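Local coordinates for VP2 (Primate bocaparvovirus 1, PDB 7L0Y), which self-assembles as 60 copies into the T=1 icosahedral capsid of human bocavirus 1, about 26 nm in diameter, at residues Tyr95-Pro100 with Trp226-Arg231; Trp385-Ile390 with Ile408-Asp413. All coordinates share one frame; numbering follows the deposited sequence.

Interaction 1 (Tyr95-Pro100 with Trp226-Arg231)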
ATOM      1  N   TYR A  95     -82.092 -16.928  46.874  1.00 16.10           N
ATOM      2  CA  TYR A  95     -81.223 -17.883  46.201  1.00 16.10           C
ATOM      3  C   TYR A  95     -81.922 -19.217  46.034  1.00 16.10           C
ATOM      4  O   TYR A  95     -82.588 -19.695  46.954  1.00 16.10           O
ATOM      5  CB  TYR A  95     -79.920 -18.097  46.967  1.00 13.69           C
ATOM      6  CG  TYR A  95     -79.113 -16.847  47.145  1.00 13.69           C
ATOM      7  CD1 TYR A  95     -78.324 -16.364  46.122  1.00 13.69           C
ATOM      8  CD2 TYR A  95     -79.120 -16.164  48.345  1.00 13.69           C
ATOM      9  CE1 TYR A  95     -77.591 -15.235  46.276  1.00 13.69           C
ATOM     10  CE2 TYR A  95     -78.387 -15.031  48.508  1.00 13.69           C
ATOM     11  CZ  TYR A  95     -77.619 -14.569  47.472  1.00 13.69           C
ATOM     12  OH  TYR A  95     -76.868 -13.434  47.632  1.00 13.69           O
ATOM     13  N   LYS A  96     -81.754 -19.818  44.860  1.00 18.53           N
ATOM     14  CA  LYS A  96     -82.351 -21.118  44.597  1.00 18.53           C
ATOM     15  C   LYS A  96     -81.549 -22.272  45.173  1.00 18.53           C
ATOM     16  O   LYS A  96     -82.114 -23.344  45.402  1.00 18.53           O
ATOM     17  CB  LYS A  96     -82.532 -21.310  43.095  1.00 20.09           C
ATOM     18  CG  LYS A  96     -81.270 -21.132  42.323  1.00 20.09           C
ATOM     19  CD  LYS A  96     -81.497 -21.355  40.859  1.00 20.09           C
ATOM     20  CE  LYS A  96     -81.688 -22.810  40.541  1.00 20.09           C
ATOM     21  NZ  LYS A  96     -81.914 -23.018  39.084  1.00 20.09           N
ATOM     22  N   ARG A  97     -80.255 -22.095  45.392  1.00 16.53           N
ATOM     23  CA  ARG A  97     -79.467 -23.139  46.019  1.00 16.53           C
ATOM     24  C   ARG A  97     -78.212 -22.527  46.611  1.00 16.53           C
ATOM     25  O   ARG A  97     -77.784 -21.440  46.226  1.00 16.53           O
ATOM     26  CB  ARG A  97     -79.117 -24.245  45.029  1.00 19.60           C
ATOM     27  CG  ARG A  97     -78.422 -23.748  43.813  1.00 19.60           C
ATOM     28  CD  ARG A  97     -77.931 -24.891  43.014  1.00 19.60           C
ATOM     29  NE  ARG A  97     -77.120 -24.435  41.905  1.00 19.60           N
ATOM     30  CZ  ARG A  97     -76.446 -25.243  41.107  1.00 19.60           C
ATOM     31  NH1 ARG A  97     -76.472 -26.548  41.322  1.00 19.60           N
ATOM     32  NH2 ARG A  97     -75.726 -24.745  40.117  1.00 19.60           N
ATOM     33  N   PHE A  98     -77.628 -23.252  47.554  1.00 16.17           N
ATOM     34  CA  PHE A  98     -76.412 -22.822  48.219  1.00 16.17           C
ATOM     35  C   PHE A  98     -75.701 -24.058  48.729  1.00 16.17           C
ATOM     36  O   PHE A  98     -76.305 -25.114  48.886  1.00 16.17           O
ATOM     37  CB  PHE A  98     -76.711 -21.846  49.359  1.00 15.43           C
ATOM     38  CG  PHE A  98     -77.603 -22.405  50.417  1.00 15.43           C
ATOM     39  CD1 PHE A  98     -77.078 -22.994  51.542  1.00 15.43           C
ATOM     40  CD2 PHE A  98     -78.967 -22.358  50.278  1.00 15.43           C
ATOM     41  CE1 PHE A  98     -77.894 -23.502  52.506  1.00 15.43           C
ATOM     42  CE2 PHE A  98     -79.783 -22.875  51.239  1.00 15.43           C
ATOM     43  CZ  PHE A  98     -79.248 -23.447  52.353  1.00 15.43           C
ATOM     44  N   ARG A  99     -74.396 -23.936  48.912  1.00 15.63           N
ATOM     45  CA  ARG A  99     -73.629 -24.979  49.573  1.00 15.63           C
ATOM     46  C   ARG A  99     -72.438 -24.339  50.255  1.00 15.63           C
ATOM     47  O   ARG A  99     -71.957 -23.292  49.817  1.00 15.63           O
ATOM     48  CB  ARG A  99     -73.178 -26.052  48.580  1.00 18.36           C
ATOM     49  CG  ARG A  99     -72.387 -25.509  47.457  1.00 18.36           C
ATOM     50  CD  ARG A  99     -71.915 -26.609  46.593  1.00 18.36           C
ATOM     51  NE  ARG A  99     -71.159 -26.080  45.477  1.00 18.36           N
ATOM     52  CZ  ARG A  99     -70.640 -26.830  44.522  1.00 18.36           C
ATOM     53  NH1 ARG A  99     -70.792 -28.142  44.564  1.00 18.36           N
ATOM     54  NH2 ARG A  99     -69.967 -26.267  43.534  1.00 18.36           N
ATOM     55  N   PRO A 100     -71.927 -24.953  51.319  1.00 16.14           N
ATOM     56  CA  PRO A 100     -70.671 -24.485  51.905  1.00 16.14           C
ATOM     57  C   PRO A 100     -69.506 -24.820  50.985  1.00 16.14           C
ATOM     58  O   PRO A 100     -69.486 -25.869  50.343  1.00 16.14           O
ATOM     59  CB  PRO A 100     -70.593 -25.252  53.224  1.00 14.76           C
ATOM     60  CG  PRO A 100     -71.371 -26.467  52.979  1.00 14.76           C
ATOM     61  CD  PRO A 100     -72.477 -26.100  52.054  1.00 14.76           C
ATOM     62  N   TRP A 226     -75.364 -29.441  46.477  1.00 22.49           N
ATOM     63  CA  TRP A 226     -76.163 -28.268  46.780  1.00 22.49           C
ATOM     64  C   TRP A 226     -77.383 -28.645  47.602  1.00 22.49           C
ATOM     65  O   TRP A 226     -78.012 -29.679  47.373  1.00 22.49           O
ATOM     66  CB  TRP A 226     -76.621 -27.613  45.492  1.00 18.46           C
ATOM     67  CG  TRP A 226     -75.536 -27.113  44.644  1.00 18.46           C
ATOM     68  CD1 TRP A 226     -74.857 -27.813  43.706  1.00 18.46           C
ATOM     69  CD2 TRP A 226     -75.041 -25.779  44.589  1.00 18.46           C
ATOM     70  NE1 TRP A 226     -73.943 -27.010  43.088  1.00 18.46           N
ATOM     71  CE2 TRP A 226     -74.041 -25.750  43.607  1.00 18.46           C
ATOM     72  CE3 TRP A 226     -75.339 -24.608  45.280  1.00 18.46           C
ATOM     73  CZ2 TRP A 226     -73.337 -24.599  43.302  1.00 18.46           C
ATOM     74  CZ3 TRP A 226     -74.645 -23.472  44.974  1.00 18.46           C
ATOM     75  CH2 TRP A 226     -73.657 -23.471  43.996  1.00 18.46           C
ATOM     76  N   VAL A 227     -77.714 -27.802  48.562  1.00 20.38           N
ATOM     77  CA  VAL A 227     -79.044 -27.792  49.150  1.00 20.38           C
ATOM     78  C   VAL A 227     -79.905 -26.817  48.360  1.00 20.38           C
ATOM     79  O   VAL A 227     -79.588 -25.629  48.254  1.00 20.38           O
ATOM     80  CB  VAL A 227     -79.001 -27.457  50.648  1.00 20.79           C
ATOM     81  CG1 VAL A 227     -78.012 -26.408  50.919  1.00 20.79           C
ATOM     82  CG2 VAL A 227     -80.357 -26.953  51.102  1.00 20.79           C
ATOM     83  N   ASN A 228     -80.978 -27.335  47.781  1.00 24.38           N
ATOM     84  CA  ASN A 228     -81.782 -26.597  46.829  1.00 24.38           C
ATOM     85  C   ASN A 228     -82.930 -25.894  47.530  1.00 24.38           C
ATOM     86  O   ASN A 228     -83.617 -26.470  48.370  1.00 24.38           O
ATOM     87  CB  ASN A 228     -82.336 -27.540  45.770  1.00 25.35           C
ATOM     88  CG  ASN A 228     -81.252 -28.229  44.991  1.00 25.35           C
ATOM     89  OD1 ASN A 228     -81.241 -29.447  44.876  1.00 25.35           O
ATOM     90  ND2 ASN A 228     -80.333 -27.455  44.444  1.00 25.35           N
ATOM     91  N   ASN A 229     -83.126 -24.631  47.190  1.00 25.67           N
ATOM     92  CA  ASN A 229     -84.277 -23.888  47.659  1.00 25.67           C
ATOM     93  C   ASN A 229     -85.167 -23.633  46.447  1.00 25.67           C
ATOM     94  O   ASN A 229     -85.025 -22.635  45.747  1.00 25.67           O
ATOM     95  CB  ASN A 229     -83.810 -22.592  48.313  1.00 25.26           C
ATOM     96  CG  ASN A 229     -84.910 -21.840  48.987  1.00 25.26           C
ATOM     97  OD1 ASN A 229     -85.860 -22.418  49.492  1.00 25.26           O
ATOM     98  ND2 ASN A 229     -84.789 -20.528  48.997  1.00 25.26           N
ATOM     99  N   GLU A 230     -86.142 -24.512  46.247  1.00 30.48           N
ATOM    100  CA  GLU A 230     -87.097 -24.403  45.158  1.00 30.48           C
ATOM    101  C   GLU A 230     -88.339 -25.202  45.492  1.00 30.48           C
ATOM    102  O   GLU A 230     -88.272 -26.233  46.161  1.00 30.48           O
ATOM    103  CB  GLU A 230     -86.533 -24.889  43.818  1.00 33.69           C
ATOM    104  CG  GLU A 230     -85.646 -23.906  43.089  1.00 33.69           C
ATOM    105  CD  GLU A 230     -85.016 -24.516  41.861  1.00 33.69           C
ATOM    106  OE1 GLU A 230     -84.985 -25.759  41.771  1.00 33.69           O
ATOM    107  OE2 GLU A 230     -84.595 -23.763  40.962  1.00 33.69           O
ATOM    108  N   ARG A 231     -89.461 -24.755  44.958  1.00 33.23           N
ATOM    109  CA  ARG A 231     -90.748 -25.368  45.217  1.00 33.23           C
ATOM    110  C   ARG A 231     -91.315 -25.900  43.915  1.00 33.23           C
ATOM    111  O   ARG A 231     -91.301 -25.209  42.894  1.00 33.23           O
ATOM    112  CB  ARG A 231     -91.721 -24.364  45.819  1.00 32.42           C
ATOM    113  CG  ARG A 231     -93.000 -24.985  46.297  1.00 32.42           C
ATOM    114  CD  ARG A 231     -93.941 -23.941  46.807  1.00 32.42           C
ATOM    115  NE  ARG A 231     -94.555 -23.191  45.722  1.00 32.42           N
ATOM    116  CZ  ARG A 231     -95.705 -23.528  45.157  1.00 32.42           C
ATOM    117  NH1 ARG A 231     -96.201 -22.798  44.174  1.00 32.42           N
ATOM    118  NH2 ARG A 231     -96.372 -24.580  45.599  1.00 32.42           N
TER
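K96 and E230 run side by side; OE2 of E230 lies nearer CE than NZ of K96, its salt bridge to NZ measuring 3.4 Å. N229 ND2 donates to Y95 O over 3.1 Å, nearly in the plane of its own amide; the same nitrogen also donates to T92 O in helix 85-94, tying the helix end to segment 226-231. Paired bonds join the strands: F98 N gives to V227 O at 3.2 Å, and V227 N returns to F98 O at 3.1 Å. F98 and V227 are an antiparallel hydrogen-bonded pair, and R97 with N228 the non-hydrogen-bonded one.

On the face bearing R97 and R99, both arginines put CG between backbone N and carbonyl carbon (chi1 55° and 57°) and stay extended, leaving the strand in step, and the W226 indole slots between them, R97 over one face and R99 over the opposite one. R97 CZ lies 3.6 Å from the five-membered ring centroid, a cation-pi stack with planes 20° apart. The R99 guanidinium also lies flat on W226, centres 4.1 Å apart, and R99 CG adds a CH-pi contact to the six-membered ring. R99 NH2 has a salt bridge to E459, and NH1 bonds C224 O. Across the sheet, V227 CG1 sits over the F98 ring, 3.5 Å from its centroid, as a CH-pi contact.

On its other edge strand 95-118 pairs with strand 446-462, where K96 and R97 both face E461 in a classic beta bulge; the strand order is that of the BIDG sheet in the parvovirus jelly roll, with this contact joining D to G.

Interaction 2 (Trp385-Ile390 with Ile408-Asp413)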
ATOM      1  N   TRP A 385     -88.305 -37.199  44.238  1.00 37.13           N
ATOM      2  CA  TRP A 385     -88.812 -36.509  45.407  1.00 37.13           C
ATOM      3  C   TRP A 385     -87.849 -35.399  45.770  1.00 37.13           C
ATOM      4  O   TRP A 385     -86.662 -35.457  45.450  1.00 37.13           O
ATOM      5  CB  TRP A 385     -89.017 -37.471  46.582  1.00 36.27           C
ATOM      6  CG  TRP A 385     -87.772 -38.108  47.116  1.00 36.27           C
ATOM      7  CD1 TRP A 385     -87.059 -37.704  48.191  1.00 36.27           C
ATOM      8  CD2 TRP A 385     -87.086 -39.248  46.588  1.00 36.27           C
ATOM      9  NE1 TRP A 385     -85.983 -38.517  48.383  1.00 36.27           N
ATOM     10  CE2 TRP A 385     -85.975 -39.479  47.411  1.00 36.27           C
ATOM     11  CE3 TRP A 385     -87.308 -40.098  45.504  1.00 36.27           C
ATOM     12  CZ2 TRP A 385     -85.083 -40.518  47.187  1.00 36.27           C
ATOM     13  CZ3 TRP A 385     -86.426 -41.124  45.281  1.00 36.27           C
ATOM     14  CH2 TRP A 385     -85.324 -41.327  46.117  1.00 36.27           C
ATOM     15  N   ASP A 386     -88.319 -34.428  46.532  1.00 39.06           N
ATOM     16  CA  ASP A 386     -87.429 -33.378  46.987  1.00 39.06           C
ATOM     17  C   ASP A 386     -86.961 -33.740  48.389  1.00 39.06           C
ATOM     18  O   ASP A 386     -87.586 -34.547  49.063  1.00 39.06           O
ATOM     19  CB  ASP A 386     -88.127 -32.022  46.981  1.00 39.17           C
ATOM     20  CG  ASP A 386     -87.823 -31.216  45.734  1.00 39.17           C
ATOM     21  OD1 ASP A 386     -87.105 -31.722  44.846  1.00 39.17           O
ATOM     22  OD2 ASP A 386     -88.299 -30.064  45.647  1.00 39.17           O
ATOM     23  N   ARG A 387     -85.853 -33.150  48.826  1.00 35.11           N
ATOM     24  CA  ARG A 387     -85.327 -33.393  50.167  1.00 35.11           C
ATOM     25  C   ARG A 387     -86.179 -32.692  51.206  1.00 35.11           C
ATOM     26  O   ARG A 387     -86.896 -31.747  50.898  1.00 35.11           O
ATOM     27  CB  ARG A 387     -83.882 -32.899  50.319  1.00 34.44           C
ATOM     28  CG  ARG A 387     -82.878 -33.471  49.338  1.00 34.44           C
ATOM     29  CD  ARG A 387     -81.459 -33.431  49.887  1.00 34.44           C
ATOM     30  NE  ARG A 387     -81.247 -34.414  50.945  1.00 34.44           N
ATOM     31  CZ  ARG A 387     -80.876 -34.129  52.187  1.00 34.44           C
ATOM     32  NH1 ARG A 387     -80.643 -32.875  52.544  1.00 34.44           N
ATOM     33  NH2 ARG A 387     -80.727 -35.100  53.069  1.00 34.44           N
ATOM     34  N   PHE A 388     -86.111 -33.171  52.440  1.00 32.81           N
ATOM     35  CA  PHE A 388     -86.836 -32.546  53.531  1.00 32.81           C
ATOM     36  C   PHE A 388     -86.444 -31.075  53.606  1.00 32.81           C
ATOM     37  O   PHE A 388     -85.263 -30.745  53.621  1.00 32.81           O
ATOM     38  CB  PHE A 388     -86.501 -33.233  54.845  1.00 31.79           C
ATOM     39  CG  PHE A 388     -87.110 -32.568  56.033  1.00 31.79           C
ATOM     40  CD1 PHE A 388     -88.462 -32.684  56.281  1.00 31.79           C
ATOM     41  CD2 PHE A 388     -86.338 -31.815  56.892  1.00 31.79           C
ATOM     42  CE1 PHE A 388     -89.035 -32.068  57.369  1.00 31.79           C
ATOM     43  CE2 PHE A 388     -86.902 -31.203  57.989  1.00 31.79           C
ATOM     44  CZ  PHE A 388     -88.255 -31.323  58.222  1.00 31.79           C
ATOM     45  N   PRO A 389     -87.434 -30.180  53.606  1.00 28.32           N
ATOM     46  CA  PRO A 389     -87.107 -28.751  53.671  1.00 28.32           C
ATOM     47  C   PRO A 389     -86.403 -28.434  54.976  1.00 28.32           C
ATOM     48  O   PRO A 389     -86.948 -28.642  56.056  1.00 28.32           O
ATOM     49  CB  PRO A 389     -88.479 -28.076  53.593  1.00 30.23           C
ATOM     50  CG  PRO A 389     -89.376 -29.115  53.016  1.00 30.23           C
ATOM     51  CD  PRO A 389     -88.885 -30.400  53.573  1.00 30.23           C
ATOM     52  N   ILE A 390     -85.240 -27.865  54.877  1.00 25.13           N
ATOM     53  CA  ILE A 390     -84.442 -27.625  56.068  1.00 25.13           C
ATOM     54  C   ILE A 390     -84.639 -26.194  56.525  1.00 25.13           C
ATOM     55  O   ILE A 390     -84.723 -25.264  55.720  1.00 25.13           O
ATOM     56  CB  ILE A 390     -82.955 -27.960  55.834  1.00 24.11           C
ATOM     57  CG1 ILE A 390     -82.373 -27.200  54.643  1.00 24.11           C
ATOM     58  CG2 ILE A 390     -82.775 -29.445  55.685  1.00 24.11           C
ATOM     59  CD1 ILE A 390     -81.513 -26.044  55.015  1.00 24.11           C
ATOM     60  N   ILE A 408     -79.189 -44.742  47.730  1.00 38.19           N
ATOM     61  CA  ILE A 408     -79.237 -43.289  47.691  1.00 38.19           C
ATOM     62  C   ILE A 408     -79.215 -42.749  49.110  1.00 38.19           C
ATOM     63  O   ILE A 408     -79.933 -43.234  49.990  1.00 38.19           O
ATOM     64  CB  ILE A 408     -80.485 -42.816  46.934  1.00 37.85           C
ATOM     65  CG1 ILE A 408     -80.407 -43.249  45.478  1.00 37.85           C
ATOM     66  CG2 ILE A 408     -80.617 -41.309  47.001  1.00 37.85           C
ATOM     67  CD1 ILE A 408     -81.670 -43.003  44.714  1.00 37.85           C
ATOM     68  N   MET A 409     -78.386 -41.742  49.339  1.00 38.80           N
ATOM     69  CA  MET A 409     -78.234 -41.150  50.660  1.00 38.80           C
ATOM     70  C   MET A 409     -79.044 -39.864  50.678  1.00 38.80           C
ATOM     71  O   MET A 409     -78.686 -38.866  50.056  1.00 38.80           O
ATOM     72  CB  MET A 409     -76.767 -40.923  50.973  1.00 42.09           C
ATOM     73  CG  MET A 409     -76.022 -42.221  51.188  1.00 42.09           C
ATOM     74  SD  MET A 409     -74.258 -42.023  51.393  1.00 42.09           S
ATOM     75  CE  MET A 409     -73.804 -41.693  49.696  1.00 42.09           C
ATOM     76  N   ASP A 410     -80.159 -39.910  51.394  1.00 36.97           N
ATOM     77  CA  ASP A 410     -81.052 -38.772  51.568  1.00 36.97           C
ATOM     78  C   ASP A 410     -81.616 -38.842  52.977  1.00 36.97           C
ATOM     79  O   ASP A 410     -82.778 -39.220  53.167  1.00 36.97           O
ATOM     80  CB  ASP A 410     -82.157 -38.782  50.511  1.00 39.12           C
ATOM     81  CG  ASP A 410     -83.119 -37.625  50.654  1.00 39.12           C
ATOM     82  OD1 ASP A 410     -82.694 -36.471  50.468  1.00 39.12           O
ATOM     83  OD2 ASP A 410     -84.307 -37.872  50.934  1.00 39.12           O
ATOM     84  N   PRO A 411     -80.816 -38.508  53.986  1.00 34.41           N
ATOM     85  CA  PRO A 411     -81.305 -38.561  55.368  1.00 34.41           C
ATOM     86  C   PRO A 411     -82.616 -37.813  55.536  1.00 34.41           C
ATOM     87  O   PRO A 411     -82.778 -36.689  55.064  1.00 34.41           O
ATOM     88  CB  PRO A 411     -80.172 -37.906  56.158  1.00 32.45           C
ATOM     89  CG  PRO A 411     -78.973 -38.214  55.370  1.00 32.45           C
ATOM     90  CD  PRO A 411     -79.382 -38.182  53.931  1.00 32.45           C
ATOM     91  N   PHE A 412     -83.563 -38.454  56.213  1.00 35.73           N
ATOM     92  CA  PHE A 412     -84.921 -37.926  56.249  1.00 35.73           C
ATOM     93  C   PHE A 412     -85.043 -36.719  57.159  1.00 35.73           C
ATOM     94  O   PHE A 412     -85.996 -35.947  57.034  1.00 35.73           O
ATOM     95  CB  PHE A 412     -85.891 -39.021  56.671  1.00 38.23           C
ATOM     96  CG  PHE A 412     -86.058 -40.082  55.646  1.00 38.23           C
ATOM     97  CD1 PHE A 412     -85.708 -39.840  54.334  1.00 38.23           C
ATOM     98  CD2 PHE A 412     -86.573 -41.312  55.980  1.00 38.23           C
ATOM     99  CE1 PHE A 412     -85.861 -40.806  53.380  1.00 38.23           C
ATOM    100  CE2 PHE A 412     -86.729 -42.283  55.032  1.00 38.23           C
ATOM    101  CZ  PHE A 412     -86.374 -42.032  53.727  1.00 38.23           C
ATOM    102  N   ASP A 413     -84.097 -36.529  58.074  1.00 36.29           N
ATOM    103  CA  ASP A 413     -84.107 -35.307  58.866  1.00 36.29           C
ATOM    104  C   ASP A 413     -83.721 -34.103  58.024  1.00 36.29           C
ATOM    105  O   ASP A 413     -84.011 -32.966  58.402  1.00 36.29           O
ATOM    106  CB  ASP A 413     -83.171 -35.444  60.064  1.00 41.29           C
ATOM    107  CG  ASP A 413     -81.738 -35.685  59.661  1.00 41.29           C
ATOM    108  OD1 ASP A 413     -81.474 -35.916  58.468  1.00 41.29           O
ATOM    109  OD2 ASP A 413     -80.864 -35.630  60.543  1.00 41.29           O
TER
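D410 is gripped by W385 and R387 of segment 385-390, within the long loop between strands G and H of the parvovirus jelly roll; these three residues have the most surface buried here. Each carboxylate oxygen takes one partner. OD2 accepts from W385 NE1 at 3.1 Å, a bond that is nearly straight (163° at the hydrogen) and lies in the indole plane, although it reaches the carboxylate from above its plane. OD1 forms a salt bridge with R387 NE at 2.6 Å, the guanidinium standing almost perpendicular to the carboxylate (87°). D410 holds CG anti to its backbone N (chi1 180°), a setting that carries the carboxylate across to both donors.

The bend of R387 at chi3 leaves its terminal nitrogens for the chain beyond D413: NH1 bonds G414 O and NH2 bonds S415 O. The buried charge of D410 is therefore probably balanced by an arginine that is itself fixed in orientation. Two other subunits close round the site. K405 of one packs on W385, R387 and D410, while N382 of the other accepts from D410 N through OD1. At the far end of the indole, W385 CH2 touches I408 CD1 at 4.3 Å.

The two contacts have centres about 13 Å apart and follow one another along the chain: interaction 1 closes within strand 215-232 before interaction 2 opens in the loop leading on to strand 424-429. Interaction 1 belongs to the jelly-roll sheet, interaction 2 to the loop packed against it. They meet directly, V227 CG2 lying 4.1 Å from I390 CG1. The C-terminal tail also joins them, since K512 gives its backbone N to N229 OD1 and its NZ to R387 O. Both contacts reach the same neighbouring subunit, R231 packing on its Q196 and R387 N bonding its D404, so the sheet end and the loop together form part of the subunit interface.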